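Local coordinates for LPXTG cell wall surface protein (Streptococcus gordonii, PDB 4IGB) that probably acts as an adhesin on the streptococcal surface, held covalently in the peptidoglycan, and is represented by its N-terminal two-domain region, at residues 410-415 and 424-429; 109-114 and 136-141; 198-203 and 246-251. One frame throughout, in Å; residues are numbered along the deposited sequence.

Contact 1 of 3, residues 410-415 and 424-429; sequences DNTVTL and SNQVST
Asn-411 and Val-427 form the hydrogen-bonded pair of an antiparallel strand pairing that joins strands 409-417 and 427-432 in the N2 domain, whose family belongs to an adhesin clan. Both backbone amides are used: Val-427 N donates to Asn-411 O (3.0 Å) and Asn-411 N to Val-427 O. Asp-410 faces Ser-428 as the neighbouring non-hydrogen-bonded pair. Further along, the pairing is irregular, because between the rungs at Val-427 and Ser-424 the second segment carries one residue more than the first. Here a side chain replaces a carbonyl: Ser-424 OG accepts a nearly straight bond from Val-413 N (3.0 Å, 175°) and donates its own proton to Asn-425 O (2.6 Å). Ser-424 N in turn reaches Val-413 O at 2.7 Å. On the face carrying Asn-411 and Val-427, Asn-411 OD1 is hydrogen-bonded to Gln-337 NE2, and both residues pack on Leu-296. The extended side chain of Gln-426 crosses Asp-410 obliquely, its amide stacked on the carboxylate (planes 12° apart), and crosses Thr-412 at about a right angle. One water joins these last two residues, donating to Gln-426 OE1 at 2.8 Å and lying 2.9 Å from Thr-412 OG1.

Contact 2 of 3, residues 109-114 and 136-141; sequences LNFNKV and VEFFSI
Phe-111 meets Phe-138 with its face and Phe-139 with its edge. Phe-138 turns its own edge to the face of Phe-111 in a T-shaped stack, with ring planes at 86° and centroids 5.3 Å apart. Its CE1 lies 3.9 Å above the Phe-111 plane, over the ring centre. Against Phe-139 the roles are reversed: Phe-111 is now the edge, pointing its CE1 and CZ at the Phe-139 face. This second pair is more tilted (67°) and closer, with Phe-111 CZ only 3.3 Å from Phe-139 CD1, and the approach is offset toward the ring rim.

The first torsions of the two adjacent residues differ. Phe-138 CG sits between the backbone N and the carbonyl carbon (chi1 77°), whereas Phe-139 CG is anti to the backbone N; the CG atoms thus leave in different directions, one ring lying over the Phe-111 face and the other at its edge. Aliphatic groups extend the cluster at both ends. Leu-109 meets Phe-139 tip to tip, its CD2 3.9 Å from Phe-139 CE1, and Val-114 crosses Phe-138 at about a right angle, with CG2 4.0 Å from Phe-138 CD1.

Classic beta bulges account for the spacing of these residues. Phe-138 and Phe-139 both lie opposite Phe-72, and two consecutive side chains consequently point inward; Asn-112 and Lys-113 both lie opposite Asp-175, so that Phe-111 and Val-114, three residues apart, share the inner face. No hydrogen bond links the segments. With strand axes 10.2 Å apart and all touching residues buried, this aromatic cluster is part of the core between the two sheets of a beta sandwich, in which strand 103-118 of one antiparallel sheet faces strand 135-142 of the other within the N-terminal domain.

Contact 3 of 3, residues 198-203 and 246-251; sequences DIDAID and QITGGS. With NA (sodium ion), chain M.
The carboxylates of Asp-200 and Asp-198 reach Thr-248 and a sodium ion with differently turned planes. That of Asp-200 has the sodium ion and Thr-248 OG1 on one side of its plane and Ile-247 CG2 on the other. Toward its edge, the anti lone pair of OD2 receives Thr-248 N in an almost straight hydrogen bond (3.0 Å, 170°). The same OD2 binds the metal at 2.7 Å, from a position well out of the carboxylate plane, and is thus gripped twice. The carboxylate of Asp-198 holds the ion unevenly: OD1 coordinates sodium at 2.6 Å, while OD2 stays 3.3 Å from it. Thr-248 OG1 lies close to the Asp-198 plane, but its bond to OD1 is weak and not settled; the hydroxyl is also hydrogen-bonded to Ser-258 OG.

Thr-248 contributes a third ligand through its backbone, with O at 2.5 Å from the sodium ion; a water and one further atom complete the five seen. The cation probably offsets the repulsion between two carboxylates brought so near each other. Asp-200 CB points toward the other segment and lies 3.0 Å from Gln-246 O; with CG between the backbone N and the carbonyl carbon (chi1 85°), the carboxylate lies beside Thr-248 and the ion. Well away from the metal, a second water bridges the backbones, donating to Ile-199 O and accepting from Gln-246 N.

No strand pairing exists here. Segment 198-203 belongs to the loop between strands 193-194 and 210-214, and segment 246-251 leads from strand 239-243 into helix 250-256. The sodium ion therefore ties two loops together beside that helix, to which Asp-198 is also tied by a backbone bond to Glu-254.

In the fold
From the N terminus the three contacts follow in series, and none encloses or crosses another. Contact 2 comes first, closing a connection of 21 residues that contains helix 122-129 and carries the chain from one sheet of the N-terminal domain to the other. Contact 3 then closes a longer excursion of 42 residues, also within the N-terminal domain, joining the loop before strand 210-214 to the approach to helix 250-256; its centre is about 21 Å from that of contact 2. In the N2 domain, contact 1 closes a short loop around strand 420-423, joining strands 409-417 and 427-432. Its centre lies about 42 Å from that of contact 2, across the middle of the chain.

Contact 1 of 3, residues 410-415 and 424-429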
loop_
_atom_site.group_PDB
_atom_site.type_symbol
_atom_site.label_atom_id
_atom_site.label_comp_id
_atom_site.label_asym_id
_atom_site.label_seq_id
_atom_site.Cartn_x
_atom_site.Cartn_y
_atom_site.Cartn_z
ATOM N N ASP B 410 -1.878 31.471 5.582
ATOM C CA ASP B 410 -1.295 30.221 5.095
ATOM C C ASP B 410 -2.077 29.684 3.908
ATOM O O ASP B 410 -3.252 30.017 3.717
ATOM C CB ASP B 410 -1.293 29.162 6.208
ATOM C CG ASP B 410 -0.322 29.497 7.322
ATOM O OD1 ASP B 410 0.707 30.146 7.029
ATOM O OD2 ASP B 410 -0.583 29.121 8.484
ATOM N N ASN B 411 -1.427 28.835 3.117
ATOM C CA ASN B 411 -2.110 28.173 2.019
ATOM C C ASN B 411 -1.431 26.848 1.649
ATOM O O ASN B 411 -0.206 26.716 1.725
ATOM C CB ASN B 411 -2.196 29.113 0.819
ATOM C CG ASN B 411 -2.986 28.524 -0.328
ATOM O OD1 ASN B 411 -2.413 28.094 -1.325
ATOM N ND2 ASN B 411 -4.312 28.485 -0.187
ATOM N N THR B 412 -2.247 25.869 1.278
ATOM C CA THR B 412 -1.776 24.556 0.845
ATOM C C THR B 412 -2.721 24.090 -0.253
ATOM O O THR B 412 -3.931 24.324 -0.179
ATOM C CB THR B 412 -1.762 23.540 2.023
ATOM O OG1 THR B 412 -0.726 23.900 2.942
ATOM C CG2 THR B 412 -1.499 22.101 1.541
ATOM N N VAL B 413 -2.186 23.458 -1.293
ATOM C CA VAL B 413 -3.063 22.932 -2.317
ATOM C C VAL B 413 -2.827 21.447 -2.387
ATOM O O VAL B 413 -1.750 20.984 -2.025
ATOM C CB VAL B 413 -2.883 23.636 -3.689
ATOM C CG1 VAL B 413 -1.553 23.231 -4.367
ATOM C CG2 VAL B 413 -4.046 23.323 -4.574
ATOM N N THR B 414 -3.840 20.699 -2.813
ATOM C CA THR B 414 -3.757 19.235 -2.837
ATOM C C THR B 414 -4.115 18.627 -4.184
ATOM O O THR B 414 -5.186 18.885 -4.727
ATOM C CB THR B 414 -4.667 18.609 -1.760
ATOM O OG1 THR B 414 -4.270 19.103 -0.482
ATOM C CG2 THR B 414 -4.552 17.087 -1.761
ATOM N N LEU B 415 -3.222 17.798 -4.708
ATOM C CA LEU B 415 -3.482 17.103 -5.957
ATOM C C LEU B 415 -4.157 15.790 -5.648
ATOM O O LEU B 415 -3.751 15.070 -4.738
ATOM C CB LEU B 415 -2.184 16.844 -6.714
ATOM C CG LEU B 415 -2.243 16.007 -7.993
ATOM C CD1 LEU B 415 -3.120 16.658 -9.066
ATOM C CD2 LEU B 415 -0.826 15.782 -8.526
ATOM N N SER B 424 0.717 20.005 -1.452
ATOM C CA SER B 424 1.868 20.832 -1.773
ATOM C C SER B 424 2.602 21.198 -0.487
ATOM O O SER B 424 2.159 20.862 0.611
ATOM C CB SER B 424 1.401 22.118 -2.437
ATOM O OG SER B 424 0.778 22.959 -1.474
ATOM N N ASN B 425 3.725 21.891 -0.625
ATOM C CA ASN B 425 4.314 22.571 0.516
ATOM C C ASN B 425 3.333 23.649 0.942
ATOM O O ASN B 425 2.531 24.122 0.125
ATOM C CB ASN B 425 5.621 23.237 0.105
ATOM C CG ASN B 425 5.439 24.151 -1.083
ATOM O OD1 ASN B 425 5.160 23.690 -2.190
ATOM N ND2 ASN B 425 5.564 25.455 -0.860
ATOM N N GLN B 426 3.397 24.038 2.210
ATOM C CA GLN B 426 2.613 25.163 2.699
ATOM C C GLN B 426 3.356 26.489 2.487
ATOM O O GLN B 426 4.575 26.558 2.639
ATOM C CB GLN B 426 2.280 24.981 4.180
ATOM C CG GLN B 426 1.378 26.082 4.732
ATOM C CD GLN B 426 1.195 25.980 6.230
ATOM O OE1 GLN B 426 0.141 25.567 6.711
ATOM N NE2 GLN B 426 2.226 26.361 6.979
ATOM N N VAL B 427 2.629 27.544 2.131
ATOM C CA VAL B 427 3.254 28.860 1.976
ATOM C C VAL B 427 2.617 29.857 2.913
ATOM O O VAL B 427 1.559 29.601 3.480
ATOM C CB VAL B 427 3.155 29.423 0.533
ATOM C CG1 VAL B 427 3.917 28.534 -0.453
ATOM C CG2 VAL B 427 1.693 29.620 0.118
ATOM N N SER B 428 3.263 31.004 3.063
ATOM C CA SER B 428 2.801 31.985 4.026
ATOM C C SER B 428 2.918 33.409 3.515
ATOM O O SER B 428 3.929 33.795 2.937
ATOM C CB SER B 428 3.584 31.851 5.332
ATOM O OG SER B 428 2.826 31.155 6.303
ATOM N N THR B 429 1.871 34.186 3.745
ATOM C CA THR B 429 1.940 35.622 3.547
ATOM C C THR B 429 1.791 36.334 4.890
ATOM O O THR B 429 0.741 36.252 5.534
ATOM C CB THR B 429 0.870 36.094 2.566
ATOM O OG1 THR B 429 1.079 35.440 1.303
ATOM C CG2 THR B 429 0.943 37.610 2.392
HETATM O O HOH W 1 -2.016 25.656 4.854
#

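Contact 2 of 3, residues 109-114 and 136-141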
loop_
_atom_site.group_PDB
_atom_site.type_symbol
_atom_site.label_atom_id
_atom_site.label_comp_id
_atom_site.label_asym_id
_atom_site.label_seq_id
_atom_site.Cartn_x
_atom_site.Cartn_y
_atom_site.Cartn_z
ATOM N N LEU B 109 1.435 -4.529 11.390
ATOM C CA LEU B 109 1.099 -5.805 10.790
ATOM C C LEU B 109 0.500 -6.689 11.878
ATOM O O LEU B 109 1.196 -7.152 12.778
ATOM C CB LEU B 109 2.343 -6.464 10.181
ATOM C CG LEU B 109 2.073 -7.636 9.242
ATOM C CD1 LEU B 109 1.320 -7.134 8.041
ATOM C CD2 LEU B 109 3.380 -8.320 8.820
ATOM N N ASN B 110 -0.806 -6.896 11.799
ATOM C CA ASN B 110 -1.493 -7.703 12.790
ATOM C C ASN B 110 -1.972 -9.036 12.223
ATOM O O ASN B 110 -2.690 -9.085 11.211
ATOM C CB ASN B 110 -2.653 -6.920 13.417
ATOM C CG ASN B 110 -3.159 -7.574 14.690
ATOM O OD1 ASN B 110 -2.464 -7.589 15.705
ATOM N ND2 ASN B 110 -4.346 -8.156 14.632
ATOM N N PHE B 111 -1.536 -10.117 12.854
ATOM C CA PHE B 111 -2.082 -11.430 12.562
ATOM C C PHE B 111 -3.352 -11.581 13.368
ATOM O O PHE B 111 -3.313 -11.779 14.577
ATOM C CB PHE B 111 -1.075 -12.546 12.870
ATOM C CG PHE B 111 0.028 -12.637 11.867
ATOM C CD1 PHE B 111 1.081 -11.728 11.891
ATOM C CD2 PHE B 111 -0.005 -13.599 10.864
ATOM C CE1 PHE B 111 2.095 -11.788 10.949
ATOM C CE2 PHE B 111 1.012 -13.660 9.904
ATOM C CZ PHE B 111 2.062 -12.755 9.959
ATOM N N ASN B 112 -4.487 -11.462 12.689
ATOM C CA ASN B 112 -5.778 -11.555 13.357
ATOM C C ASN B 112 -6.042 -12.989 13.740
ATOM O O ASN B 112 -6.628 -13.266 14.781
ATOM C CB ASN B 112 -6.869 -11.059 12.423
ATOM C CG ASN B 112 -6.581 -9.659 11.911
ATOM O OD1 ASN B 112 -6.370 -8.728 12.701
ATOM N ND2 ASN B 112 -6.528 -9.508 10.587
ATOM N N LYS B 113 -5.596 -13.899 12.882
ATOM C CA LYS B 113 -5.798 -15.313 13.117
ATOM C C LYS B 113 -4.885 -16.112 12.203
ATOM O O LYS B 113 -4.687 -15.769 11.030
ATOM C CB LYS B 113 -7.262 -15.713 12.867
ATOM C CG LYS B 113 -7.536 -17.191 13.095
ATOM C CD LYS B 113 -8.982 -17.575 12.773
ATOM C CE LYS B 113 -9.934 -17.042 13.840
ATOM N NZ LYS B 113 -11.373 -17.206 13.437
ATOM N N VAL B 114 -4.311 -17.166 12.755
ATOM C CA VAL B 114 -3.643 -18.174 11.941
ATOM C C VAL B 114 -4.273 -19.503 12.303
ATOM O O VAL B 114 -4.357 -19.859 13.479
ATOM C CB VAL B 114 -2.117 -18.215 12.194
ATOM C CG1 VAL B 114 -1.446 -19.363 11.381
ATOM C CG2 VAL B 114 -1.486 -16.849 11.875
ATOM N N VAL B 136 5.116 -25.049 14.346
ATOM C CA VAL B 136 4.836 -24.932 12.925
ATOM C C VAL B 136 5.176 -23.509 12.476
ATOM O O VAL B 136 4.880 -22.533 13.170
ATOM C CB VAL B 136 3.356 -25.274 12.611
ATOM C CG1 VAL B 136 2.997 -24.914 11.184
ATOM C CG2 VAL B 136 3.070 -26.752 12.879
ATOM N N GLU B 137 5.812 -23.401 11.318
ATOM C CA GLU B 137 6.223 -22.121 10.759
ATOM C C GLU B 137 5.008 -21.298 10.315
ATOM O O GLU B 137 4.053 -21.847 9.766
ATOM C CB GLU B 137 7.134 -22.385 9.557
ATOM C CG GLU B 137 7.705 -21.138 8.898
ATOM C CD GLU B 137 8.842 -20.512 9.698
ATOM O OE1 GLU B 137 9.572 -21.243 10.408
ATOM O OE2 GLU B 137 9.002 -19.273 9.619
ATOM N N PHE B 138 5.030 -19.989 10.540
ATOM C CA PHE B 138 4.015 -19.146 9.906
ATOM C C PHE B 138 4.507 -17.811 9.355
ATOM O O PHE B 138 3.881 -17.252 8.462
ATOM C CB PHE B 138 2.783 -18.948 10.809
ATOM C CG PHE B 138 2.983 -17.969 11.928
ATOM C CD1 PHE B 138 2.533 -16.665 11.809
ATOM C CD2 PHE B 138 3.598 -18.359 13.119
ATOM C CE1 PHE B 138 2.701 -15.762 12.849
ATOM C CE2 PHE B 138 3.775 -17.458 14.155
ATOM C CZ PHE B 138 3.320 -16.165 14.030
ATOM N N PHE B 139 5.631 -17.311 9.859
ATOM C CA PHE B 139 6.041 -15.948 9.547
ATOM C C PHE B 139 7.512 -15.687 9.823
ATOM O O PHE B 139 8.055 -16.130 10.840
ATOM C CB PHE B 139 5.180 -14.964 10.365
ATOM C CG PHE B 139 5.561 -13.518 10.192
ATOM C CD1 PHE B 139 5.251 -12.836 9.024
ATOM C CD2 PHE B 139 6.207 -12.832 11.213
ATOM C CE1 PHE B 139 5.577 -11.494 8.867
ATOM C CE2 PHE B 139 6.540 -11.481 11.062
ATOM C CZ PHE B 139 6.231 -10.821 9.891
ATOM N N SER B 140 8.159 -14.944 8.926
ATOM C CA SER B 140 9.534 -14.527 9.174
ATOM C C SER B 140 9.774 -13.179 8.546
ATOM O O SER B 140 9.054 -12.763 7.625
ATOM C CB SER B 140 10.557 -15.551 8.639
ATOM O OG SER B 140 10.539 -15.598 7.217
ATOM N N ILE B 141 10.790 -12.500 9.062
ATOM C CA ILE B 141 11.257 -11.242 8.507
ATOM C C ILE B 141 12.726 -11.401 8.126
ATOM O O ILE B 141 13.551 -11.768 8.957
ATOM C CB ILE B 141 11.131 -10.117 9.539
ATOM C CG1 ILE B 141 9.682 -10.010 10.014
ATOM C CG2 ILE B 141 11.630 -8.796 8.962
ATOM C CD1 ILE B 141 9.478 -8.988 11.121
#

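Contact 3 of 3, residues 198-203 and 246-251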
loop_
_atom_site.group_PDB
_atom_site.type_symbol
_atom_site.label_atom_id
_atom_site.label_comp_id
_atom_site.label_asym_id
_atom_site.label_seq_id
_atom_site.Cartn_x
_atom_site.Cartn_y
_atom_site.Cartn_z
ATOM N N ASP B 198 4.554 -14.652 -7.376
ATOM C CA ASP B 198 4.954 -16.045 -7.278
ATOM C C ASP B 198 3.938 -16.898 -6.555
ATOM O O ASP B 198 4.307 -17.815 -5.817
ATOM C CB ASP B 198 6.315 -16.194 -6.573
ATOM C CG ASP B 198 6.926 -17.575 -6.807
ATOM O OD1 ASP B 198 6.721 -18.108 -7.922
ATOM O OD2 ASP B 198 7.565 -18.137 -5.894
ATOM N N ILE B 199 2.659 -16.620 -6.775
ATOM C CA ILE B 199 1.619 -17.483 -6.233
ATOM C C ILE B 199 1.475 -18.692 -7.157
ATOM O O ILE B 199 0.720 -18.627 -8.135
ATOM C CB ILE B 199 0.267 -16.769 -6.149
ATOM C CG1 ILE B 199 0.427 -15.446 -5.392
ATOM C CG2 ILE B 199 -0.793 -17.703 -5.520
ATOM C CD1 ILE B 199 1.178 -15.589 -4.089
ATOM N N ASP B 200 2.175 -19.785 -6.842
ATOM C CA ASP B 200 2.399 -20.842 -7.827
ATOM C C ASP B 200 2.599 -22.236 -7.261
ATOM O O ASP B 200 2.851 -23.173 -8.015
ATOM C CB ASP B 200 3.597 -20.482 -8.720
ATOM C CG ASP B 200 4.936 -20.887 -8.107
ATOM O OD1 ASP B 200 5.039 -20.922 -6.870
ATOM O OD2 ASP B 200 5.895 -21.173 -8.860
ATOM N N ALA B 201 2.480 -22.397 -5.948
ATOM C CA ALA B 201 2.706 -23.712 -5.360
ATOM C C ALA B 201 1.447 -24.559 -5.369
ATOM O O ALA B 201 0.367 -24.081 -5.041
ATOM C CB ALA B 201 3.262 -23.599 -3.940
ATOM N N ILE B 202 1.607 -25.823 -5.757
ATOM C CA ILE B 202 0.540 -26.801 -5.713
ATOM C C ILE B 202 1.154 -28.127 -5.288
ATOM O O ILE B 202 2.175 -28.540 -5.835
ATOM C CB ILE B 202 -0.136 -26.944 -7.102
ATOM C CG1 ILE B 202 -0.659 -25.583 -7.580
ATOM C CG2 ILE B 202 -1.245 -27.995 -7.069
ATOM C CD1 ILE B 202 -1.474 -25.630 -8.856
ATOM N N ASP B 203 0.559 -28.792 -4.303
ATOM C CA ASP B 203 1.123 -30.059 -3.839
ATOM C C ASP B 203 0.273 -31.252 -4.281
ATOM O O ASP B 203 -0.711 -31.086 -5.002
ATOM C CB ASP B 203 1.355 -30.058 -2.318
ATOM C CG ASP B 203 0.062 -30.016 -1.508
ATOM O OD1 ASP B 203 -1.030 -30.185 -2.094
ATOM O OD2 ASP B 203 0.147 -29.823 -0.266
ATOM N N GLN B 246 0.015 -22.739 -11.844
ATOM C CA GLN B 246 1.217 -23.294 -12.457
ATOM C C GLN B 246 2.504 -22.718 -11.887
ATOM O O GLN B 246 2.512 -21.632 -11.307
ATOM C CB GLN B 246 1.187 -23.088 -13.972
ATOM C CG GLN B 246 1.040 -21.630 -14.395
ATOM C CD GLN B 246 1.312 -21.422 -15.880
ATOM O OE1 GLN B 246 0.416 -21.556 -16.725
ATOM N NE2 GLN B 246 2.558 -21.088 -16.204
ATOM N N ILE B 247 3.592 -23.459 -12.065
ATOM C CA ILE B 247 4.917 -23.006 -11.671
ATOM C C ILE B 247 5.308 -21.777 -12.475
ATOM O O ILE B 247 5.036 -21.702 -13.671
ATOM C CB ILE B 247 5.952 -24.100 -11.922
ATOM C CG1 ILE B 247 5.498 -25.399 -11.266
ATOM C CG2 ILE B 247 7.309 -23.687 -11.379
ATOM C CD1 ILE B 247 5.537 -25.328 -9.774
ATOM N N THR B 248 5.926 -20.808 -11.814
ATOM C CA THR B 248 6.463 -19.629 -12.484
ATOM C C THR B 248 7.853 -19.367 -11.944
ATOM O O THR B 248 8.060 -19.379 -10.730
ATOM C CB THR B 248 5.614 -18.357 -12.221
ATOM O OG1 THR B 248 5.393 -18.212 -10.810
ATOM C CG2 THR B 248 4.275 -18.448 -12.933
ATOM N N GLY B 249 8.807 -19.118 -12.834
ATOM C CA GLY B 249 10.153 -18.813 -12.398
ATOM C C GLY B 249 10.625 -17.477 -12.925
ATOM O O GLY B 249 10.199 -17.033 -13.995
ATOM N N GLY B 250 11.510 -16.834 -12.170
ATOM C CA GLY B 250 12.044 -15.540 -12.550
ATOM C C GLY B 250 11.124 -14.382 -12.197
ATOM O O GLY B 250 9.898 -14.511 -12.209
ATOM N N SER B 251 11.728 -13.241 -11.904
ATOM C CA SER B 251 11.008 -12.036 -11.514
ATOM C C SER B 251 9.848 -11.665 -12.439
ATOM O O SER B 251 8.731 -11.431 -11.969
ATOM C CB SER B 251 11.974 -10.862 -11.435
ATOM O OG SER B 251 11.268 -9.666 -11.155
HETATM NA NA NA M . 8.305 -20.194 -8.324
HETATM O O HOH W 2 0.234 -19.876 -10.663
HETATM O O HOH W 3 10.330 -18.894 -7.882
#